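Side-chain contacts in tryptophan synthase alpha chain (Chlamydia trachomatis, PDB 6V82), which probably catalyses the aldol cleavage of indoleglycerol phosphate to indole and glyceraldehyde 3-phosphate, in the last step of tryptophan biosynthesis: residues Ile42-Phe47 with Phe171-Pro176; Gln6-Thr11 with Asp199-Asp204; Ile93-Tyr98 with Ile225-Phe230. One frame throughout, in Å; residues are numbered along the deposited sequence.

Contact 1: residues Ile42-Phe47 with Phe171-Pro176; sequences ILELGF and FLYYIP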
loop_
_atom_site.group_PDB
_atom_site.type_symbol
_atom_site.label_atom_id
_atom_site.label_comp_id
_atom_site.label_asym_id
_atom_site.label_seq_id
_atom_site.Cartn_x
_atom_site.Cartn_y
_atom_site.Cartn_z
ATOM N N ILE A 42 -50.761 -14.275 24.667
ATOM C CA ILE A 42 -49.729 -15.242 24.344
ATOM C C ILE A 42 -48.392 -14.568 24.580
ATOM O O ILE A 42 -48.145 -13.483 24.047
ATOM C CB ILE A 42 -49.835 -15.715 22.882
ATOM C CG1 ILE A 42 -51.142 -16.468 22.652
ATOM C CG2 ILE A 42 -48.619 -16.551 22.511
ATOM C CD1 ILE A 42 -51.410 -16.804 21.204
ATOM N N LEU A 43 -47.537 -15.190 25.374
ATOM C CA LEU A 43 -46.187 -14.685 25.569
ATOM C C LEU A 43 -45.252 -15.297 24.536
ATOM O O LEU A 43 -45.245 -16.514 24.343
ATOM C CB LEU A 43 -45.680 -14.993 26.976
ATOM C CG LEU A 43 -46.288 -14.065 28.009
ATOM C CD1 LEU A 43 -45.711 -14.344 29.374
ATOM C CD2 LEU A 43 -46.073 -12.612 27.593
ATOM N N GLU A 44 -44.479 -14.450 23.860
ATOM C CA GLU A 44 -43.412 -14.911 22.983
ATOM C C GLU A 44 -42.112 -14.611 23.697
ATOM O O GLU A 44 -41.716 -13.447 23.816
ATOM C CB GLU A 44 -43.451 -14.258 21.609
ATOM C CG GLU A 44 -42.401 -14.850 20.663
ATOM C CD GLU A 44 -42.803 -14.756 19.192
ATOM O OE1 GLU A 44 -42.117 -14.033 18.425
ATOM O OE2 GLU A 44 -43.809 -15.403 18.810
ATOM N N LEU A 45 -41.464 -15.665 24.176
ATOM C CA LEU A 45 -40.294 -15.563 25.030
ATOM C C LEU A 45 -39.040 -15.795 24.186
ATOM O O LEU A 45 -38.855 -16.877 23.610
ATOM C CB LEU A 45 -40.414 -16.567 26.177
ATOM C CG LEU A 45 -39.464 -16.399 27.349
ATOM C CD1 LEU A 45 -39.652 -15.035 28.014
ATOM C CD2 LEU A 45 -39.706 -17.528 28.336
ATOM N N GLY A 46 -38.194 -14.769 24.085
ATOM C CA GLY A 46 -37.010 -14.871 23.255
ATOM C C GLY A 46 -35.850 -15.548 23.956
ATOM O O GLY A 46 -35.435 -15.113 25.040
ATOM N N PHE A 47 -35.361 -16.640 23.374
ATOM C CA PHE A 47 -34.063 -17.206 23.727
ATOM C C PHE A 47 -33.003 -16.292 23.114
ATOM O O PHE A 47 -32.878 -16.239 21.878
ATOM C CB PHE A 47 -33.951 -18.653 23.212
ATOM C CG PHE A 47 -32.881 -19.490 23.896
ATOM C CD1 PHE A 47 -33.055 -20.867 24.045
ATOM C CD2 PHE A 47 -31.700 -18.923 24.361
ATOM C CE1 PHE A 47 -32.076 -21.670 24.657
ATOM C CE2 PHE A 47 -30.716 -19.715 24.980
ATOM C CZ PHE A 47 -30.910 -21.094 25.127
ATOM N N PHE A 171 -50.528 -22.116 15.241
ATOM C CA PHE A 171 -50.887 -21.033 14.336
ATOM C C PHE A 171 -49.682 -20.751 13.453
ATOM O O PHE A 171 -48.563 -21.182 13.743
ATOM C CB PHE A 171 -51.317 -19.776 15.093
ATOM C CG PHE A 171 -50.196 -19.115 15.841
ATOM C CD1 PHE A 171 -49.532 -18.027 15.303
ATOM C CD2 PHE A 171 -49.794 -19.596 17.080
ATOM C CE1 PHE A 171 -48.489 -17.418 15.987
ATOM C CE2 PHE A 171 -48.751 -18.992 17.771
ATOM C CZ PHE A 171 -48.099 -17.899 17.220
ATOM N N LEU A 172 -49.931 -20.025 12.367
ATOM C CA LEU A 172 -48.906 -19.646 11.403
ATOM C C LEU A 172 -48.699 -18.146 11.442
ATOM O O LEU A 172 -49.667 -17.377 11.422
ATOM C CB LEU A 172 -49.290 -20.053 9.986
ATOM C CG LEU A 172 -48.855 -21.438 9.548
ATOM C CD1 LEU A 172 -49.479 -21.736 8.198
ATOM C CD2 LEU A 172 -47.342 -21.506 9.473
ATOM N N TYR A 173 -47.444 -17.734 11.491
ATOM C CA TYR A 173 -47.120 -16.345 11.247
ATOM C C TYR A 173 -47.090 -16.084 9.749
ATOM O O TYR A 173 -46.668 -16.930 8.956
ATOM C CB TYR A 173 -45.776 -15.991 11.856
ATOM C CG TYR A 173 -45.797 -15.683 13.326
ATOM C CD1 TYR A 173 -46.598 -14.673 13.828
ATOM C CD2 TYR A 173 -44.968 -16.365 14.207
ATOM C CE1 TYR A 173 -46.597 -14.370 15.170
ATOM C CE2 TYR A 173 -44.953 -16.066 15.547
ATOM C CZ TYR A 173 -45.772 -15.067 16.025
ATOM O OH TYR A 173 -45.772 -14.763 17.367
ATOM N N TYR A 174 -47.537 -14.893 9.370
ATOM C CA TYR A 174 -47.609 -14.477 7.979
ATOM C C TYR A 174 -46.918 -13.132 7.838
ATOM O O TYR A 174 -47.178 -12.218 8.625
ATOM C CB TYR A 174 -49.063 -14.389 7.523
ATOM C CG TYR A 174 -49.202 -14.224 6.047
ATOM C CD1 TYR A 174 -49.241 -12.959 5.479
ATOM C CD2 TYR A 174 -49.279 -15.329 5.211
ATOM C CE1 TYR A 174 -49.358 -12.791 4.124
ATOM C CE2 TYR A 174 -49.400 -15.174 3.840
ATOM C CZ TYR A 174 -49.439 -13.894 3.302
ATOM O OH TYR A 174 -49.556 -13.703 1.941
ATOM N N ILE A 175 -46.026 -13.017 6.856
ATOM C CA ILE A 175 -45.322 -11.761 6.585
ATOM C C ILE A 175 -45.785 -11.218 5.242
ATOM O O ILE A 175 -45.213 -11.583 4.207
ATOM C CB ILE A 175 -43.798 -11.944 6.569
ATOM C CG1 ILE A 175 -43.358 -12.993 7.583
ATOM C CG2 ILE A 175 -43.116 -10.620 6.846
ATOM C CD1 ILE A 175 -41.899 -13.348 7.464
ATOM N N PRO A 176 -46.792 -10.357 5.199
ATOM C CA PRO A 176 -47.333 -9.905 3.912
ATOM C C PRO A 176 -46.472 -8.819 3.272
ATOM O O PRO A 176 -45.510 -8.320 3.858
ATOM C CB PRO A 176 -48.721 -9.373 4.280
ATOM C CG PRO A 176 -48.591 -8.959 5.707
ATOM C CD PRO A 176 -47.583 -9.873 6.344
#

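Contact 2: residues Gln6-Thr11 with Asp199-Asp204; sequences QVFKQT and DLPIVD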
loop_
_atom_site.group_PDB
_atom_site.type_symbol
_atom_site.label_atom_id
_atom_site.label_comp_id
_atom_site.label_asym_id
_atom_site.label_seq_id
_atom_site.Cartn_x
_atom_site.Cartn_y
_atom_site.Cartn_z
ATOM N N GLN A 6 -56.595 -23.984 21.888
ATOM C CA GLN A 6 -57.640 -23.507 22.788
ATOM C C GLN A 6 -57.729 -21.986 22.768
ATOM O O GLN A 6 -58.818 -21.421 22.631
ATOM C CB GLN A 6 -57.396 -24.011 24.215
ATOM C CG GLN A 6 -57.987 -25.387 24.517
ATOM C CD GLN A 6 -59.511 -25.417 24.436
ATOM O OE1 GLN A 6 -60.085 -25.975 23.496
ATOM N NE2 GLN A 6 -60.173 -24.826 25.430
ATOM N N VAL A 7 -56.585 -21.302 22.880
ATOM C CA VAL A 7 -56.625 -19.855 23.062
ATOM C C VAL A 7 -57.160 -19.153 21.820
ATOM O O VAL A 7 -57.748 -18.070 21.921
ATOM C CB VAL A 7 -55.238 -19.320 23.472
ATOM C CG1 VAL A 7 -54.284 -19.283 22.296
ATOM C CG2 VAL A 7 -55.373 -17.939 24.082
ATOM N N PHE A 8 -56.991 -19.749 20.639
ATOM C CA PHE A 8 -57.489 -19.126 19.418
ATOM C C PHE A 8 -58.968 -19.388 19.180
ATOM O O PHE A 8 -59.513 -18.906 18.183
ATOM C CB PHE A 8 -56.665 -19.587 18.213
ATOM C CG PHE A 8 -55.422 -18.766 17.986
ATOM C CD1 PHE A 8 -54.170 -19.271 18.300
ATOM C CD2 PHE A 8 -55.512 -17.484 17.471
ATOM C CE1 PHE A 8 -53.030 -18.513 18.098
ATOM C CE2 PHE A 8 -54.381 -16.719 17.271
ATOM C CZ PHE A 8 -53.139 -17.232 17.585
ATOM N N LYS A 9 -59.634 -20.134 20.065
ATOM C CA LYS A 9 -61.095 -20.164 20.046
ATOM C C LYS A 9 -61.666 -18.787 20.377
ATOM O O LYS A 9 -62.693 -18.383 19.819
ATOM C CB LYS A 9 -61.616 -21.228 21.016
ATOM C CG LYS A 9 -61.250 -22.665 20.621
ATOM C CD LYS A 9 -61.663 -23.687 21.685
ATOM C CE LYS A 9 -61.871 -25.081 21.082
ATOM N NZ LYS A 9 -62.638 -25.986 22.002
ATOM N N GLN A 10 -61.022 -18.060 21.292
ATOM C CA GLN A 10 -61.234 -16.625 21.362
ATOM C C GLN A 10 -60.592 -15.982 20.151
ATOM O O GLN A 10 -59.626 -16.495 19.585
ATOM C CB GLN A 10 -60.618 -16.012 22.614
ATOM C CG GLN A 10 -60.623 -16.890 23.830
ATOM C CD GLN A 10 -59.567 -16.463 24.818
ATOM O OE1 GLN A 10 -58.910 -17.302 25.432
ATOM N NE2 GLN A 10 -59.384 -15.149 24.971
ATOM N N THR A 11 -61.119 -14.839 19.763
ATOM C CA THR A 11 -60.641 -14.203 18.553
ATOM C C THR A 11 -59.807 -12.973 18.891
ATOM O O THR A 11 -59.924 -12.391 19.973
ATOM C CB THR A 11 -61.819 -13.848 17.646
ATOM O OG1 THR A 11 -62.805 -13.141 18.403
ATOM C CG2 THR A 11 -62.444 -15.123 17.092
ATOM N N ASP A 199 -55.997 -24.407 7.570
ATOM C CA ASP A 199 -56.922 -24.580 8.696
ATOM C C ASP A 199 -56.187 -24.438 10.033
ATOM O O ASP A 199 -56.192 -25.327 10.890
ATOM C CB ASP A 199 -57.664 -25.913 8.603
ATOM C CG ASP A 199 -58.904 -25.948 9.479
ATOM O OD1 ASP A 199 -59.808 -25.104 9.280
ATOM O OD2 ASP A 199 -58.974 -26.819 10.370
ATOM N N LEU A 200 -55.508 -23.307 10.177
ATOM C CA LEU A 200 -54.843 -22.852 11.384
ATOM C C LEU A 200 -55.034 -21.345 11.434
ATOM O O LEU A 200 -55.219 -20.714 10.386
ATOM C CB LEU A 200 -53.338 -23.183 11.384
ATOM C CG LEU A 200 -52.822 -24.620 11.539
ATOM C CD1 LEU A 200 -51.304 -24.660 11.357
ATOM C CD2 LEU A 200 -53.210 -25.214 12.895
ATOM N N PRO A 201 -55.012 -20.742 12.622
ATOM C CA PRO A 201 -55.040 -19.275 12.682
ATOM C C PRO A 201 -53.795 -18.692 12.023
ATOM O O PRO A 201 -52.694 -19.240 12.137
ATOM C CB PRO A 201 -55.084 -18.973 14.185
ATOM C CG PRO A 201 -55.450 -20.270 14.843
ATOM C CD PRO A 201 -54.927 -21.348 13.958
ATOM N N ILE A 202 -53.982 -17.587 11.303
ATOM C CA ILE A 202 -52.901 -16.903 10.606
ATOM C C ILE A 202 -52.721 -15.547 11.268
ATOM O O ILE A 202 -53.669 -14.751 11.333
ATOM C CB ILE A 202 -53.194 -16.746 9.108
ATOM C CG1 ILE A 202 -53.675 -18.067 8.520
ATOM C CG2 ILE A 202 -51.956 -16.292 8.381
ATOM C CD1 ILE A 202 -52.691 -19.184 8.669
ATOM N N VAL A 203 -51.517 -15.282 11.764
ATOM C CA VAL A 203 -51.227 -14.057 12.497
ATOM C C VAL A 203 -50.252 -13.214 11.689
ATOM O O VAL A 203 -49.178 -13.694 11.304
ATOM C CB VAL A 203 -50.667 -14.354 13.898
ATOM C CG1 VAL A 203 -50.270 -13.057 14.601
ATOM C CG2 VAL A 203 -51.692 -15.122 14.708
ATOM N N ASP A 204 -50.635 -11.959 11.436
ATOM C CA ASP A 204 -49.741 -10.976 10.837
ATOM C C ASP A 204 -48.537 -10.735 11.745
ATOM O O ASP A 204 -48.683 -10.297 12.896
ATOM C CB ASP A 204 -50.502 -9.672 10.593
ATOM C CG ASP A 204 -49.793 -8.732 9.618
ATOM O OD1 ASP A 204 -48.543 -8.661 9.635
ATOM O OD2 ASP A 204 -50.503 -8.056 8.832
#

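Contact 3: residues Ile93-Tyr98 with Ile225-Phe230; sequences ILYSYY and IVKTAF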
loop_
_atom_site.group_PDB
_atom_site.type_symbol
_atom_site.label_atom_id
_atom_site.label_comp_id
_atom_site.label_asym_id
_atom_site.label_seq_id
_atom_site.Cartn_x
_atom_site.Cartn_y
_atom_site.Cartn_z
ATOM N N ILE A 93 -44.746 -19.199 23.711
ATOM C CA ILE A 93 -43.974 -19.491 22.506
ATOM C C ILE A 93 -42.509 -19.236 22.823
ATOM O O ILE A 93 -42.137 -18.121 23.215
ATOM C CB ILE A 93 -44.412 -18.614 21.320
ATOM C CG1 ILE A 93 -45.921 -18.664 21.091
ATOM C CG2 ILE A 93 -43.675 -19.030 20.070
ATOM C CD1 ILE A 93 -46.464 -20.070 21.056
ATOM N N LEU A 94 -41.665 -20.247 22.658
ATOM C CA LEU A 94 -40.231 -19.991 22.683
ATOM C C LEU A 94 -39.803 -19.528 21.296
ATOM O O LEU A 94 -39.951 -20.263 20.310
ATOM C CB LEU A 94 -39.438 -21.220 23.097
ATOM C CG LEU A 94 -37.975 -20.839 23.332
ATOM C CD1 LEU A 94 -37.885 -19.930 24.528
ATOM C CD2 LEU A 94 -37.097 -22.077 23.531
ATOM N N TYR A 95 -39.302 -18.302 21.220
ATOM C CA TYR A 95 -38.736 -17.758 19.999
ATOM C C TYR A 95 -37.222 -17.851 20.088
ATOM O O TYR A 95 -36.634 -17.401 21.081
ATOM C CB TYR A 95 -39.177 -16.309 19.810
ATOM C CG TYR A 95 -38.443 -15.588 18.723
ATOM C CD1 TYR A 95 -38.839 -15.712 17.393
ATOM C CD2 TYR A 95 -37.361 -14.764 19.024
ATOM C CE1 TYR A 95 -38.168 -15.038 16.384
ATOM C CE2 TYR A 95 -36.688 -14.075 18.025
ATOM C CZ TYR A 95 -37.092 -14.218 16.707
ATOM O OH TYR A 95 -36.408 -13.554 15.719
ATOM N N SER A 96 -36.594 -18.432 19.059
ATOM C CA SER A 96 -35.170 -18.724 19.166
ATOM C C SER A 96 -34.518 -18.833 17.801
ATOM O O SER A 96 -35.162 -19.125 16.786
ATOM C CB SER A 96 -34.937 -20.024 19.943
ATOM O OG SER A 96 -33.586 -20.401 19.907
ATOM N N TYR A 97 -33.210 -18.621 17.804
ATOM C CA TYR A 97 -32.378 -19.035 16.690
ATOM C C TYR A 97 -32.086 -20.530 16.798
ATOM O O TYR A 97 -32.275 -21.150 17.845
ATOM C CB TYR A 97 -31.096 -18.196 16.647
ATOM C CG TYR A 97 -31.412 -16.832 16.110
ATOM C CD1 TYR A 97 -32.065 -15.890 16.899
ATOM C CD2 TYR A 97 -31.136 -16.505 14.797
ATOM C CE1 TYR A 97 -32.390 -14.651 16.402
ATOM C CE2 TYR A 97 -31.464 -15.260 14.285
ATOM C CZ TYR A 97 -32.089 -14.342 15.097
ATOM O OH TYR A 97 -32.413 -13.105 14.609
ATOM N N TYR A 98 -31.649 -21.116 15.684
ATOM C CA TYR A 98 -31.564 -22.566 15.629
ATOM C C TYR A 98 -30.471 -23.091 16.545
ATOM O O TYR A 98 -30.675 -24.086 17.251
ATOM C CB TYR A 98 -31.322 -23.026 14.197
ATOM C CG TYR A 98 -31.401 -24.526 14.048
ATOM C CD1 TYR A 98 -32.140 -25.308 14.943
ATOM C CD2 TYR A 98 -30.718 -25.170 13.028
ATOM C CE1 TYR A 98 -32.198 -26.710 14.810
ATOM C CE2 TYR A 98 -30.773 -26.542 12.886
ATOM C CZ TYR A 98 -31.511 -27.311 13.771
ATOM O OH TYR A 98 -31.541 -28.671 13.582
ATOM N N ILE A 225 -48.881 -9.015 17.001
ATOM C CA ILE A 225 -47.742 -9.186 17.889
ATOM C C ILE A 225 -47.144 -7.819 18.194
ATOM O O ILE A 225 -46.958 -6.992 17.293
ATOM C CB ILE A 225 -46.697 -10.150 17.295
ATOM C CG1 ILE A 225 -45.462 -10.225 18.194
ATOM C CG2 ILE A 225 -46.307 -9.755 15.885
ATOM C CD1 ILE A 225 -44.493 -11.329 17.792
ATOM N N VAL A 226 -46.887 -7.575 19.474
ATOM C CA VAL A 226 -46.132 -6.422 19.945
ATOM C C VAL A 226 -44.707 -6.917 20.169
ATOM O O VAL A 226 -44.397 -7.500 21.214
ATOM C CB VAL A 226 -46.730 -5.845 21.230
ATOM C CG1 VAL A 226 -45.910 -4.671 21.710
ATOM C CG2 VAL A 226 -48.195 -5.476 21.031
ATOM N N LYS A 227 -43.836 -6.700 19.187
ATOM C CA LYS A 227 -42.478 -7.235 19.238
ATOM C C LYS A 227 -41.506 -6.310 19.962
ATOM O O LYS A 227 -40.750 -6.759 20.828
ATOM C CB LYS A 227 -41.970 -7.508 17.818
ATOM C CG LYS A 227 -40.543 -8.035 17.748
ATOM C CD LYS A 227 -40.427 -9.372 18.482
ATOM C CE LYS A 227 -38.989 -9.890 18.499
ATOM N NZ LYS A 227 -38.501 -10.399 17.173
ATOM N N THR A 228 -41.502 -5.024 19.608
ATOM C CA THR A 228 -40.533 -4.059 20.119
ATOM C C THR A 228 -41.008 -3.312 21.369
ATOM O O THR A 228 -40.218 -3.104 22.299
ATOM C CB THR A 228 -40.185 -3.045 19.020
ATOM O OG1 THR A 228 -39.451 -3.699 17.975
ATOM C CG2 THR A 228 -39.352 -1.892 19.562
ATOM N N ALA A 229 -42.290 -2.926 21.429
ATOM C CA ALA A 229 -42.706 -1.881 22.367
ATOM C C ALA A 229 -42.390 -2.249 23.814
ATOM O O ALA A 229 -41.862 -1.419 24.564
ATOM C CB ALA A 229 -44.196 -1.577 22.197
ATOM N N PHE A 230 -42.689 -3.492 24.217
ATOM C CA PHE A 230 -42.456 -3.921 25.595
ATOM C C PHE A 230 -40.970 -3.893 25.938
ATOM O O PHE A 230 -40.572 -3.356 26.979
ATOM C CB PHE A 230 -43.033 -5.321 25.813
ATOM C CG PHE A 230 -44.538 -5.387 25.703
ATOM C CD1 PHE A 230 -45.334 -4.418 26.295
ATOM C CD2 PHE A 230 -45.153 -6.414 25.000
ATOM C CE1 PHE A 230 -46.720 -4.478 26.191
ATOM C CE2 PHE A 230 -46.536 -6.478 24.893
ATOM C CZ PHE A 230 -47.320 -5.506 25.488
#

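Contact 1: residues Ile42-Phe47 with Phe171-Pro176
Glu44 and Tyr173 reach toward each other from two strands on different sides of the barrel and meet in its middle. The CA atoms of Glu44 and Tyr173 lie 12.4 Å apart, and the two long side chains bridge that distance.

The polar part is one hydrogen bond. Tyr173 OH donates to Glu44 OE2, with 2.5 Å between the two oxygens. The hydroxyl comes to the syn side of the carboxylate, 32° out of its plane. Carboxylate and ring planes stand 86° apart, and OE2 sits at the edge of the ring, near its plane. Glu44 OE2 is 3.5 Å from Tyr173 CE2. Glu44 gets there with CG anti to the backbone N (chi1 -175°) and an extended chain beyond.

The charged part involves Arg205, which lies outside both segments. Arg205 NH1 forms a salt bridge with Glu44 OE1. Tyr173 OH and Arg205 NH1 thus hold one carboxylate oxygen each, which fixes the rotation of the group. Arg205 also makes a cation-pi contact with Tyr173.

Ring packing within 171-176 supports the tyrosine from one face. Phe171 CE1 lies over the centre of that Tyr173 face, 3.5 Å above the plane. In turn, Tyr173 CD1 is in plane at the edge of the Phe171 ring. Ile15 of strand 13-19 touches both Glu44 and Tyr173.

Side chains from separate parallel strands meeting inside the barrel are characteristic of a TIM barrel. Here the meeting places Tyr173 against Glu44, a predicted proton acceptor of the TrpA active site.

Contact 2: residues Gln6-Thr11 with Asp199-Asp204
The Phe8 ring has Pro201 on one face. Pro201 CB stands 3.6 Å above the ring plane, offset toward the rim. This is a CH-pi contact: Pro201 CB is 3.8 Å from the Phe8 ring centroid and 18° off the normal. Val203 meets the ring obliquely at its far end, with Val203 CG2 3.9 Å from Phe8 CZ. The Phe171 ring also meets Phe8, their planes about 45° apart.

Pro201 CG lies nearer the root of the ring. Pro201 CG is 3.5 Å from Phe8 CG and also close to Phe8 CB. The proline thus spans the ring from its attachment to CD2 and CE2, while the valine takes up the outer end. Val203 CG2 is anti to the carbonyl carbon, and this branch does the touching. The contact between the segments is wholly apolar.

Within 6-11 the backbone forms a type I turn from Val7 to Gln10. Lys9 NZ donates to Gln6 OE1 at 3.0 Å, in the carbonyl plane and on a lone pair.

Phe8 directly follows the short helix 4-7. Pro201 leads into strand 202-205, which pairs with strand 172-175. Ile202, whose CB is directed away from 6-11, packs on helix 187-198. Phe8 also touches Leu13 and Ile42, near the starts of their strands. The N-terminal segment therefore packs over the N-terminal end of the TIM barrel, and the chain runs on into strand 13-19.

Contact 3: residues Ile93-Tyr98 with Ile225-Phe230
Lys227 sends its amino group to the ring of Tyr95. From CB the chain first continues with CG anti to the backbone N (chi1 178°). It bends at chi2 and again at chi4, which brings NZ to the tyrosine. CB, CG, CD and CE of Lys227 stay more than 4.2 Å from Tyr95, and NZ alone makes the contact.

Lys227 NZ lies 4.1 Å from both Tyr95 CZ and Tyr95 OH. Lys227 NZ is 4.6 Å from the centroid of the Tyr95 ring, 32° off the normal. This is an off-centre cation-pi contact, displaced toward the hydroxyl end. The two side chains cross at about a right angle.

The stronger polar partner of both is Asp55. Lys227 NZ forms a salt bridge with Asp55 OD1, and Tyr95 OH is hydrogen-bonded to Asp55 OD2. Tyr97 OH also bonds to OD2, so Lys227, Tyr95 and Tyr97 all bind the Asp55 carboxylate. Lys227 makes a second cation-pi contact with Tyr17.

Asp55 is a predicted proton acceptor, and Tyr95 also packs on Glu44, the other one. The arrangement is consistent with the active site of a TIM barrel, which lies at the C-terminal ends of the parallel strands.

All three contacts share the eight-stranded parallel barrel sheet of one TIM-barrel domain. Their first segments follow the chain order 6-11, 42-47, 93-98; the second ones come as 171-176, 199-204, 225-230. Contact 1 falls within the span closed by contact 2, while contact 3 alternates with both. The centres of contacts 1 and 3 are about 6 Å apart, joined by neighbouring strands 42-46 and 92-96. The centre of contact 2 is about 12 Å from that of contact 1 and about 18 Å from that of contact 3. Contact 1 holds one predicted proton acceptor, Glu44, and contact 3 grips the other, Asp55. Contact 2 lies toward the barrel's N-terminal end.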